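Local coordinates for protein PHOX (Pseudomonas fluorescens, PDB 4A9V) that hydrolyses phosphate monoesters as an alkaline phosphatase, using a complex iron-calcium cofactor held within a beta-propeller, at residues A[192-197]-A[269-275]; A[293-299]-A[371-376]; A[423-427]-A[502-506]. One frame throughout, in Å; residues are numbered along the deposited sequence. Where two conformers were deposited one is given.

Contact 1 of 3, residues A[192-197]-A[269-275]; sequences CEENFT and RFKHENA. With CA (calcium ion), chain Q; FEO (mu-oxo-diiron), chain S.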
loop_
_atom_site.group_PDB
_atom_site.type_symbol
_atom_site.label_atom_id
_atom_site.label_comp_id
_atom_site.label_asym_id
_atom_site.label_seq_id
_atom_site.Cartn_x
_atom_site.Cartn_y
_atom_site.Cartn_z
ATOM N N CYS A 192 0.665 0.086 -6.670
ATOM C CA CYS A 192 1.733 0.992 -6.281
ATOM C C CYS A 192 3.012 0.216 -5.996
ATOM O O CYS A 192 3.030 -0.660 -5.134
ATOM C CB CYS A 192 1.310 1.740 -5.026
ATOM S SG CYS A 192 0.002 2.931 -5.342
ATOM N N GLU A 193 4.084 0.547 -6.709
ATOM C CA GLU A 193 5.391 -0.074 -6.503
ATOM C C GLU A 193 6.121 0.664 -5.389
ATOM O O GLU A 193 6.395 1.856 -5.508
ATOM C CB GLU A 193 6.199 -0.016 -7.806
ATOM C CG GLU A 193 5.553 -0.824 -8.914
ATOM C CD GLU A 193 6.104 -0.574 -10.312
ATOM O OE1 GLU A 193 6.919 0.353 -10.529
ATOM O OE2 GLU A 193 5.703 -1.339 -11.220
ATOM N N GLU A 194 6.415 -0.048 -4.303
ATOM C CA GLU A 194 6.963 0.566 -3.088
ATOM C C GLU A 194 8.464 0.251 -2.958
ATOM O O GLU A 194 9.282 0.974 -3.511
ATOM C CB GLU A 194 6.163 0.141 -1.841
ATOM C CG GLU A 194 6.635 0.809 -0.555
ATOM C CD GLU A 194 6.065 0.171 0.691
ATOM O OE1 GLU A 194 5.793 -1.050 0.667
ATOM O OE2 GLU A 194 5.968 0.876 1.713
ATOM N N ASN A 195 8.830 -0.869 -2.339
ATOM C CA ASN A 195 10.242 -1.157 -2.052
ATOM C C ASN A 195 10.951 -1.845 -3.217
ATOM O O ASN A 195 11.698 -2.823 -3.054
ATOM C CB ASN A 195 10.360 -1.970 -0.771
ATOM C CG ASN A 195 10.015 -1.148 0.450
ATOM O OD1 ASN A 195 10.574 -0.067 0.652
ATOM N ND2 ASN A 195 9.027 -1.590 1.207
ATOM N N PHE A 196 10.783 -1.260 -4.394
ATOM C CA PHE A 196 11.325 -1.834 -5.615
ATOM C C PHE A 196 12.850 -1.879 -5.597
ATOM O O PHE A 196 13.457 -2.776 -6.172
ATOM C CB PHE A 196 10.825 -1.073 -6.850
ATOM C CG PHE A 196 11.365 0.325 -6.971
ATOM C CD1 PHE A 196 10.770 1.387 -6.313
ATOM C CD2 PHE A 196 12.444 0.584 -7.792
ATOM C CE1 PHE A 196 11.287 2.666 -6.427
ATOM C CE2 PHE A 196 12.966 1.855 -7.904
ATOM C CZ PHE A 196 12.382 2.904 -7.234
ATOM N N THR A 197 13.466 -0.901 -4.944
ATOM C CA THR A 197 14.919 -0.794 -4.910
ATOM C C THR A 197 15.564 -1.979 -4.208
ATOM O O THR A 197 16.708 -2.318 -4.506
ATOM C CB THR A 197 15.361 0.505 -4.213
ATOM O OG1 THR A 197 14.730 0.589 -2.933
ATOM C CG2 THR A 197 14.970 1.720 -5.029
ATOM N N ARG A 269 7.890 9.053 -9.489
ATOM C CA ARG A 269 8.598 7.845 -9.080
ATOM C C ARG A 269 9.097 7.998 -7.649
ATOM O O ARG A 269 9.805 8.960 -7.330
ATOM C CB ARG A 269 9.783 7.581 -10.019
ATOM C CG ARG A 269 10.667 6.430 -9.580
ATOM C CD ARG A 269 11.633 6.056 -10.685
ATOM N NE ARG A 269 12.715 5.199 -10.214
ATOM C CZ ARG A 269 13.845 5.637 -9.671
ATOM N NH1 ARG A 269 14.054 6.930 -9.484
ATOM N NH2 ARG A 269 14.743 4.764 -9.247
ATOM N N PHE A 270 8.705 7.062 -6.793
ATOM C CA PHE A 270 9.087 7.015 -5.387
ATOM C C PHE A 270 8.537 5.695 -4.833
ATOM O O PHE A 270 8.138 4.826 -5.612
ATOM C CB PHE A 270 8.641 8.277 -4.589
ATOM C CG PHE A 270 7.188 8.670 -4.763
ATOM C CD1 PHE A 270 6.211 8.174 -3.911
ATOM C CD2 PHE A 270 6.845 9.711 -5.615
ATOM C CE1 PHE A 270 4.912 8.640 -3.973
ATOM C CE2 PHE A 270 5.552 10.181 -5.679
ATOM C CZ PHE A 270 4.592 9.669 -4.839
ATOM N N LYS A 271 8.647 5.480 -3.527
ATOM C CA LYS A 271 8.240 4.211 -2.943
ATOM C C LYS A 271 6.757 4.288 -2.555
ATOM O O LYS A 271 6.392 4.572 -1.413
ATOM C CB LYS A 271 9.169 3.832 -1.790
ATOM C CG LYS A 271 10.591 3.677 -2.283
ATOM C CD LYS A 271 11.572 3.152 -1.255
ATOM C CE LYS A 271 12.980 3.224 -1.822
ATOM N NZ LYS A 271 14.019 2.795 -0.851
ATOM N N HIS A 272 5.915 4.174 -3.579
ATOM C CA HIS A 272 4.482 4.424 -3.446
ATOM C C HIS A 272 3.830 3.424 -2.527
ATOM O O HIS A 272 3.907 2.221 -2.774
ATOM C CB HIS A 272 3.813 4.292 -4.810
ATOM C CG HIS A 272 4.149 5.390 -5.776
ATOM N ND1 HIS A 272 3.420 6.527 -5.849
ATOM C CD2 HIS A 272 5.110 5.474 -6.767
ATOM C CE1 HIS A 272 3.904 7.302 -6.829
ATOM N NE2 HIS A 272 4.935 6.666 -7.389
ATOM N N GLU A 273 3.047 3.911 -1.565
ATOM C CA GLU A 273 2.225 3.036 -0.729
ATOM C C GLU A 273 0.862 2.807 -1.383
ATOM O O GLU A 273 0.597 1.725 -1.902
ATOM C CB GLU A 273 2.066 3.598 0.674
ATOM C CG GLU A 273 1.302 2.650 1.589
ATOM C CD GLU A 273 2.193 1.725 2.392
ATOM O OE1 GLU A 273 3.417 2.006 2.470
ATOM O OE2 GLU A 273 1.653 0.747 2.970
ATOM N N ASN A 274 -0.016 3.810 -1.355
ATOM C CA ASN A 274 -1.314 3.708 -2.025
ATOM C C ASN A 274 -1.619 4.962 -2.836
ATOM O O ASN A 274 -0.787 5.854 -2.985
ATOM C CB ASN A 274 -2.461 3.306 -1.056
ATOM C CG ASN A 274 -3.174 4.491 -0.422
ATOM O OD1 ASN A 274 -2.570 5.525 -0.131
ATOM N ND2 ASN A 274 -4.442 4.291 -0.076
ATOM N N ALA A 275 -2.803 4.973 -3.436
ATOM C CA ALA A 275 -3.202 6.030 -4.348
ATOM C C ALA A 275 -4.677 6.331 -4.095
ATOM O O ALA A 275 -5.549 5.538 -4.427
ATOM C CB ALA A 275 -2.978 5.591 -5.787
HETATM CA CA CA Q . 1.972 -1.136 4.274
HETATM FE FE1 FEO S . 4.343 -2.095 1.654
HETATM FE FE2 FEO S . 4.786 0.870 3.408
HETATM O O FEO S . 4.185 -0.956 3.232
HETATM O O HOH W 1 13.303 0.242 0.041
HETATM O O HOH W 2 2.900 -3.308 2.708
HETATM O O HOH W 3 0.395 -1.771 2.423
HETATM O O HOH W 4 0.507 -2.956 5.134
HETATM O O HOH W 5 3.763 -2.610 5.509
HETATM O O HOH W 6 5.945 -2.990 2.990
#

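Contact 2 of 3, residues A[293-299]-A[371-376]; sequences ERGEFIY and ARLAAS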
loop_
_atom_site.group_PDB
_atom_site.type_symbol
_atom_site.label_atom_id
_atom_site.label_comp_id
_atom_site.label_asym_id
_atom_site.label_seq_id
_atom_site.Cartn_x
_atom_site.Cartn_y
_atom_site.Cartn_z
ATOM N N GLU A 293 9.068 6.003 3.392
ATOM C CA GLU A 293 10.417 5.890 3.909
ATOM C C GLU A 293 10.573 6.976 4.963
ATOM O O GLU A 293 9.894 8.003 4.905
ATOM C CB GLU A 293 11.428 6.048 2.771
ATOM C CG GLU A 293 12.863 5.791 3.187
ATOM C CD GLU A 293 13.824 5.652 2.019
ATOM O OE1 GLU A 293 13.431 5.179 0.931
ATOM O OE2 GLU A 293 15.012 5.983 2.218
ATOM N N ARG A 294 11.406 6.721 5.967
ATOM C CA ARG A 294 11.612 7.695 7.031
ATOM C C ARG A 294 12.080 9.006 6.414
ATOM O O ARG A 294 13.074 9.036 5.699
ATOM C CB ARG A 294 12.652 7.204 8.035
ATOM C CG ARG A 294 12.197 6.025 8.871
ATOM C CD ARG A 294 13.285 5.605 9.845
ATOM N NE ARG A 294 14.146 4.574 9.285
ATOM C CZ ARG A 294 13.900 3.274 9.383
ATOM N NH1 ARG A 294 12.840 2.850 10.062
ATOM N NH2 ARG A 294 14.592 2.422 8.643
ATOM N N GLY A 295 11.386 10.095 6.722
ATOM C CA GLY A 295 11.792 11.409 6.267
ATOM C C GLY A 295 11.437 11.757 4.831
ATOM O O GLY A 295 11.912 12.773 4.323
ATOM N N GLU A 296 10.567 10.969 4.195
ATOM C CA GLU A 296 10.105 11.286 2.839
ATOM C C GLU A 296 8.702 11.916 2.878
ATOM O O GLU A 296 8.244 12.369 3.936
ATOM C CB GLU A 296 10.182 10.052 1.934
ATOM C CG GLU A 296 11.608 9.597 1.647
ATOM C CD GLU A 296 12.433 10.523 0.758
ATOM O OE1 GLU A 296 11.923 11.507 0.183
ATOM O OE2 GLU A 296 13.623 10.200 0.567
ATOM N N PHE A 297 8.097 12.111 1.707
ATOM C CA PHE A 297 7.059 13.117 1.541
ATOM C C PHE A 297 5.680 12.547 1.185
ATOM O O PHE A 297 5.518 11.361 0.860
ATOM C CB PHE A 297 7.476 14.127 0.474
ATOM C CG PHE A 297 8.865 14.683 0.668
ATOM C CD1 PHE A 297 9.247 15.209 1.891
ATOM C CD2 PHE A 297 9.773 14.724 -0.385
ATOM C CE1 PHE A 297 10.489 15.793 2.051
ATOM C CE2 PHE A 297 11.037 15.267 -0.213
ATOM C CZ PHE A 297 11.398 15.788 1.013
ATOM N N ILE A 298 4.689 13.437 1.232
ATOM C CA ILE A 298 3.328 13.184 0.762
ATOM C C ILE A 298 3.073 14.019 -0.492
ATOM O O ILE A 298 3.395 15.206 -0.538
ATOM C CB ILE A 298 2.304 13.546 1.859
ATOM C CG1 ILE A 298 2.490 12.631 3.073
ATOM C CG2 ILE A 298 0.881 13.455 1.320
ATOM C CD1 ILE A 298 1.772 13.099 4.319
ATOM N N TYR A 299 2.482 13.376 -1.496
ATOM C CA TYR A 299 2.295 13.938 -2.833
ATOM C C TYR A 299 0.811 13.971 -3.222
ATOM O O TYR A 299 -0.030 13.290 -2.628
ATOM C CB TYR A 299 3.072 13.125 -3.879
ATOM C CG TYR A 299 4.569 13.105 -3.678
ATOM C CD1 TYR A 299 5.158 12.252 -2.746
ATOM C CD2 TYR A 299 5.409 13.865 -4.483
ATOM C CE1 TYR A 299 6.533 12.206 -2.588
ATOM C CE2 TYR A 299 6.785 13.799 -4.350
ATOM C CZ TYR A 299 7.340 12.979 -3.401
ATOM O OH TYR A 299 8.712 12.940 -3.298
ATOM N N ALA A 371 11.499 12.440 -8.544
ATOM C CA ALA A 371 10.545 13.252 -7.803
ATOM C C ALA A 371 11.017 13.549 -6.379
ATOM O O ALA A 371 10.769 14.637 -5.869
ATOM C CB ALA A 371 9.190 12.582 -7.790
ATOM N N ARG A 372 11.678 12.593 -5.724
ATOM C CA ARG A 372 12.164 12.833 -4.369
ATOM C C ARG A 372 13.098 14.040 -4.347
ATOM O O ARG A 372 13.069 14.842 -3.412
ATOM C CB ARG A 372 12.912 11.608 -3.842
ATOM C CG ARG A 372 12.023 10.458 -3.404
ATOM C CD ARG A 372 12.842 9.349 -2.766
ATOM N NE ARG A 372 11.990 8.372 -2.117
ATOM C CZ ARG A 372 12.434 7.369 -1.377
ATOM N NH1 ARG A 372 13.737 7.128 -1.265
ATOM N NH2 ARG A 372 11.566 6.628 -0.715
ATOM N N LEU A 373 14.019 14.090 -5.303
ATOM C CA LEU A 373 14.998 15.165 -5.365
ATOM C C LEU A 373 14.321 16.493 -5.661
ATOM O O LEU A 373 14.695 17.518 -5.112
ATOM C CB LEU A 373 16.058 14.867 -6.426
ATOM C CG LEU A 373 17.009 13.733 -6.055
ATOM C CD1 LEU A 373 17.991 13.495 -7.191
ATOM C CD2 LEU A 373 17.765 14.052 -4.775
ATOM N N ALA A 374 13.342 16.483 -6.557
ATOM C CA ALA A 374 12.629 17.709 -6.896
ATOM C C ALA A 374 11.854 18.227 -5.680
ATOM O O ALA A 374 11.828 19.430 -5.407
ATOM C CB ALA A 374 11.693 17.468 -8.073
ATOM N N ALA A 375 11.238 17.315 -4.933
ATOM C CA ALA A 375 10.477 17.691 -3.754
ATOM C C ALA A 375 11.382 18.282 -2.661
ATOM O O ALA A 375 10.984 19.196 -1.942
ATOM C CB ALA A 375 9.709 16.488 -3.230
ATOM N N SER A 376 12.610 17.790 -2.549
ATOM C CA SER A 376 13.561 18.405 -1.632
ATOM C C SER A 376 13.904 19.831 -2.060
ATOM O O SER A 376 13.994 20.727 -1.227
ATOM C CB SER A 376 14.834 17.570 -1.520
ATOM O OG SER A 376 14.592 16.346 -0.844
#

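Contact 3 of 3, residues A[423-427]-A[502-506]; sequences KNVYG and DFAGM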
loop_
_atom_site.group_PDB
_atom_site.type_symbol
_atom_site.label_atom_id
_atom_site.label_comp_id
_atom_site.label_asym_id
_atom_site.label_seq_id
_atom_site.Cartn_x
_atom_site.Cartn_y
_atom_site.Cartn_z
ATOM N N LYS A 423 12.277 9.801 17.980
ATOM C CA LYS A 423 12.436 8.367 18.207
ATOM C C LYS A 423 11.051 7.705 18.282
ATOM O O LYS A 423 10.709 7.008 19.237
ATOM C CB LYS A 423 13.260 8.106 19.471
ATOM C CG LYS A 423 14.661 8.682 19.386
ATOM C CD LYS A 423 15.439 8.519 20.683
ATOM C CE LYS A 423 16.786 9.225 20.611
ATOM N NZ LYS A 423 17.527 9.182 21.903
ATOM N N ASN A 424 10.256 7.943 17.248
ATOM C CA ASN A 424 8.845 7.616 17.240
ATOM C C ASN A 424 8.637 6.145 16.874
ATOM O O ASN A 424 8.870 5.738 15.736
ATOM C CB ASN A 424 8.172 8.525 16.212
ATOM C CG ASN A 424 6.712 8.194 15.983
ATOM O OD1 ASN A 424 6.052 7.585 16.828
ATOM N ND2 ASN A 424 6.175 8.679 14.864
ATOM N N VAL A 425 8.275 5.337 17.867
ATOM C CA VAL A 425 8.077 3.912 17.649
ATOM C C VAL A 425 6.614 3.520 17.449
ATOM O O VAL A 425 6.331 2.364 17.137
ATOM C CB VAL A 425 8.702 3.064 18.781
ATOM C CG1 VAL A 425 10.181 3.389 18.933
ATOM C CG2 VAL A 425 7.965 3.258 20.096
ATOM N N TYR A 426 5.693 4.465 17.633
ATOM C CA TYR A 426 4.265 4.135 17.638
ATOM C C TYR A 426 3.476 4.629 16.428
ATOM O O TYR A 426 2.498 3.998 16.045
ATOM C CB TYR A 426 3.585 4.652 18.901
ATOM C CG TYR A 426 4.119 4.050 20.181
ATOM C CD1 TYR A 426 3.890 2.718 20.494
ATOM C CD2 TYR A 426 4.792 4.834 21.114
ATOM C CE1 TYR A 426 4.346 2.176 21.687
ATOM C CE2 TYR A 426 5.233 4.305 22.315
ATOM C CZ TYR A 426 4.982 2.988 22.609
ATOM O OH TYR A 426 5.447 2.485 23.808
ATOM N N GLY A 427 3.819 5.810 15.919
ATOM C CA GLY A 427 3.094 6.393 14.795
ATOM C C GLY A 427 1.901 7.252 15.174
ATOM O O GLY A 427 1.596 7.478 16.352
ATOM N N ASP A 502 8.037 -1.619 24.987
ATOM C CA ASP A 502 7.210 -0.489 24.557
ATOM C C ASP A 502 5.841 -0.954 24.063
ATOM O O ASP A 502 4.911 -0.157 23.956
ATOM C CB ASP A 502 7.896 0.306 23.442
ATOM C CG ASP A 502 8.933 1.287 23.956
ATOM O OD1 ASP A 502 8.948 1.586 25.170
ATOM O OD2 ASP A 502 9.643 1.871 23.111
ATOM N N PHE A 503 5.719 -2.243 23.763
ATOM C CA PHE A 503 4.529 -2.772 23.110
ATOM C C PHE A 503 3.789 -3.748 24.020
ATOM O O PHE A 503 2.855 -4.415 23.590
ATOM C CB PHE A 503 4.922 -3.442 21.793
ATOM C CG PHE A 503 5.794 -2.578 20.926
ATOM C CD1 PHE A 503 5.268 -1.444 20.328
ATOM C CD2 PHE A 503 7.168 -2.754 20.911
ATOM C CE1 PHE A 503 6.082 -0.564 19.638
ATOM C CE2 PHE A 503 7.988 -1.883 20.219
ATOM C CZ PHE A 503 7.449 -0.767 19.607
ATOM N N ALA A 504 4.119 -3.732 25.308
ATOM C CA ALA A 504 3.443 -4.610 26.262
ATOM C C ALA A 504 1.949 -4.320 26.262
ATOM O O ALA A 504 1.535 -3.183 26.486
ATOM C CB ALA A 504 4.023 -4.432 27.658
ATOM N N GLY A 505 1.149 -5.360 26.042
ATOM C CA GLY A 505 -0.298 -5.227 26.050
ATOM C C GLY A 505 -0.934 -5.029 24.685
ATOM O O GLY A 505 -2.156 -4.998 24.575
ATOM N N MET A 506 -0.120 -4.856 23.650
ATOM C CA MET A 506 -0.660 -4.600 22.315
ATOM C C MET A 506 -0.935 -5.865 21.505
ATOM O O MET A 506 -1.707 -5.836 20.550
ATOM C CB MET A 506 0.268 -3.672 21.546
ATOM C CG MET A 506 0.253 -2.273 22.124
ATOM S SD MET A 506 1.460 -1.189 21.347
ATOM C CE MET A 506 0.942 0.381 22.038
#

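Contact 1 of 3, residues A[192-197]-A[269-275]
The ammonium nitrogen of K271 gives a hydrogen bond to the hydroxyl of T197 (NZ to OG1, 3.1 Å) and another to water 1, 2.8 Å from NZ, which in turn donates to OD1 of N195. E293 and Y216 are further partners of the same nitrogen. The methylenes that carry it there run fully extended and cross the N195 and T197 side chains at about a right angle. On the way, CG of K271 lies 3.2 Å from the backbone oxygen of E194, which also receives a CA-H...O contact from K271. N195 and K271 are each the centre of an inverse gamma turn. Where strand 189-193 of the beta-propeller gives way to loop, the amide of H272 makes a weak hydrogen bond to the backbone oxygen of E193 (N to O, 3.1 Å). F196 turns its ring edge to NH2 of R269, ring and guanidinium planes 64° apart; the guanidinium has its hydrogen-bond partner elsewhere, in I369. Toward the propeller centre the carboxylates of E194 and E273 lie side by side with their planes 87° apart. E194 bridges the diiron group, with OE1 2.0 Å from FE1 and OE2 2.1 Å from FE2. E273, its chain bent at CB-CG (chi2 93°), spans FE2, 2.0 Å from OE1, and a calcium ion, 2.3 Å from OE2. E194 OE2 and E273 OE1 are close because both bind FE2. E90 and C179 complete the coordination by protein of FE1, D292 and E387 that of FE2, while D479 is a further calcium ligand.

Contact 2 of 3, residues A[293-299]-A[371-376]
The guanidinium of R372 meets one glutamate at its edge and another over a face. R372 grips E293 end-on: NH1 and NH2 both bond to its OE1, at 3.0 and 2.9 Å, and that oxygen lies near the guanidinium plane. The E293 carboxylate is turned 71° from that plane, and both nitrogens approach OE1 from above one of its faces. K271 is a further partner of this oxygen. E296 instead stacks, the planes only 12° apart. Its chain bends at chi2 (-69°), which lays the carboxylate over the guanidinium, and OE2 faces R372 NH1 at 3.6 Å as a charge-only salt bridge. The three residues form a salt-bridge network, which R215 extends at E296 and D291 at NE of R372. A type II beta turn from E293 to E296 marks the corner before strand 296-303, part of a beta-propeller sheet, one face of which packs here against helix 371-377. On that face F297 presses CD2 against CB of A375, a tight 3.3 Å, while its ring edge faces the R372 carbonyl and OG of S376, itself bonded to R215. Y299 brings OH to within 3.6 Å of CA of R372, with the A375 methyl placed obliquely; the same ring stacks with F270.

Contact 3 of 3, residues A[423-427]-A[502-506]
V425 is the first residue of 423-427 to meet 502-506. It follows N424, whose OD1 accepts from the amide of Y426 (N to OD1, 3.2 Å), an Asx turn, and from that of G427, which extends it to an Asx motif; both amides come from one face of the carboxamide. With CG1 of V425 anti to the carbonyl carbon (chi1 -56°), CG2 falls between the backbone N and the carbonyl carbon and comes 3.7 Å from OD2 of D502 and 4.1 Å from CZ of F503. The same methyl sits over the centre of the Y426 ring, 3.6 Å above its plane, while the V425 carbonyl oxygen lies at the edge of the F503 ring. Y426 carries the polar link: its OH donates to the backbone oxygen of D502 (2.7 Å), placed 17° from the plane of that carbonyl. D502 O lies near the tyrosine ring plane and is shared with N454, whereas the aspartate carboxylate pairs with H458. Next to the hydroxyl, CE1 of Y426 touches CE1 of F503 at 3.8 Å in an oblique pair, planes 67° apart, and meets the CE methyl of M506 at 3.9 Å. A type II beta turn from F503 to M506 brings these two residues to the same tyrosine. G427 then leads into strand 428-434, so the contact joins a loop of one propeller sheet to the loop between strands 489-493 and 510-514 of another. The hydroxyl bond fixes where the tyrosine ring ends, while F503 and M506 pack along CD1 and CE1 and limit its rotation; the polar link across the segments is a neutral one.

Overall arrangement
The contacts follow one another along the chain, each closing before the next opens. Contacts 1 and 2 are neighbours, their centres 12 Å apart, and they touch, through K271 and F270 of the first against E293, R372 and Y299 of the second. Contact 1 lies near the middle of the beta-propeller, about 8 Å from the chain centre, and contact 2 farther out at about 17 Å. Contact 3 is farthest from the centre, with its own centre about 25 Å from each of the others. Strands 296-303 and 428-434, beside contacts 2 and 3, belong to the same antiparallel sheet. Contact 1 supplies ligands to the metal cluster, whereas contacts 2 and 3 are structural packing farther out.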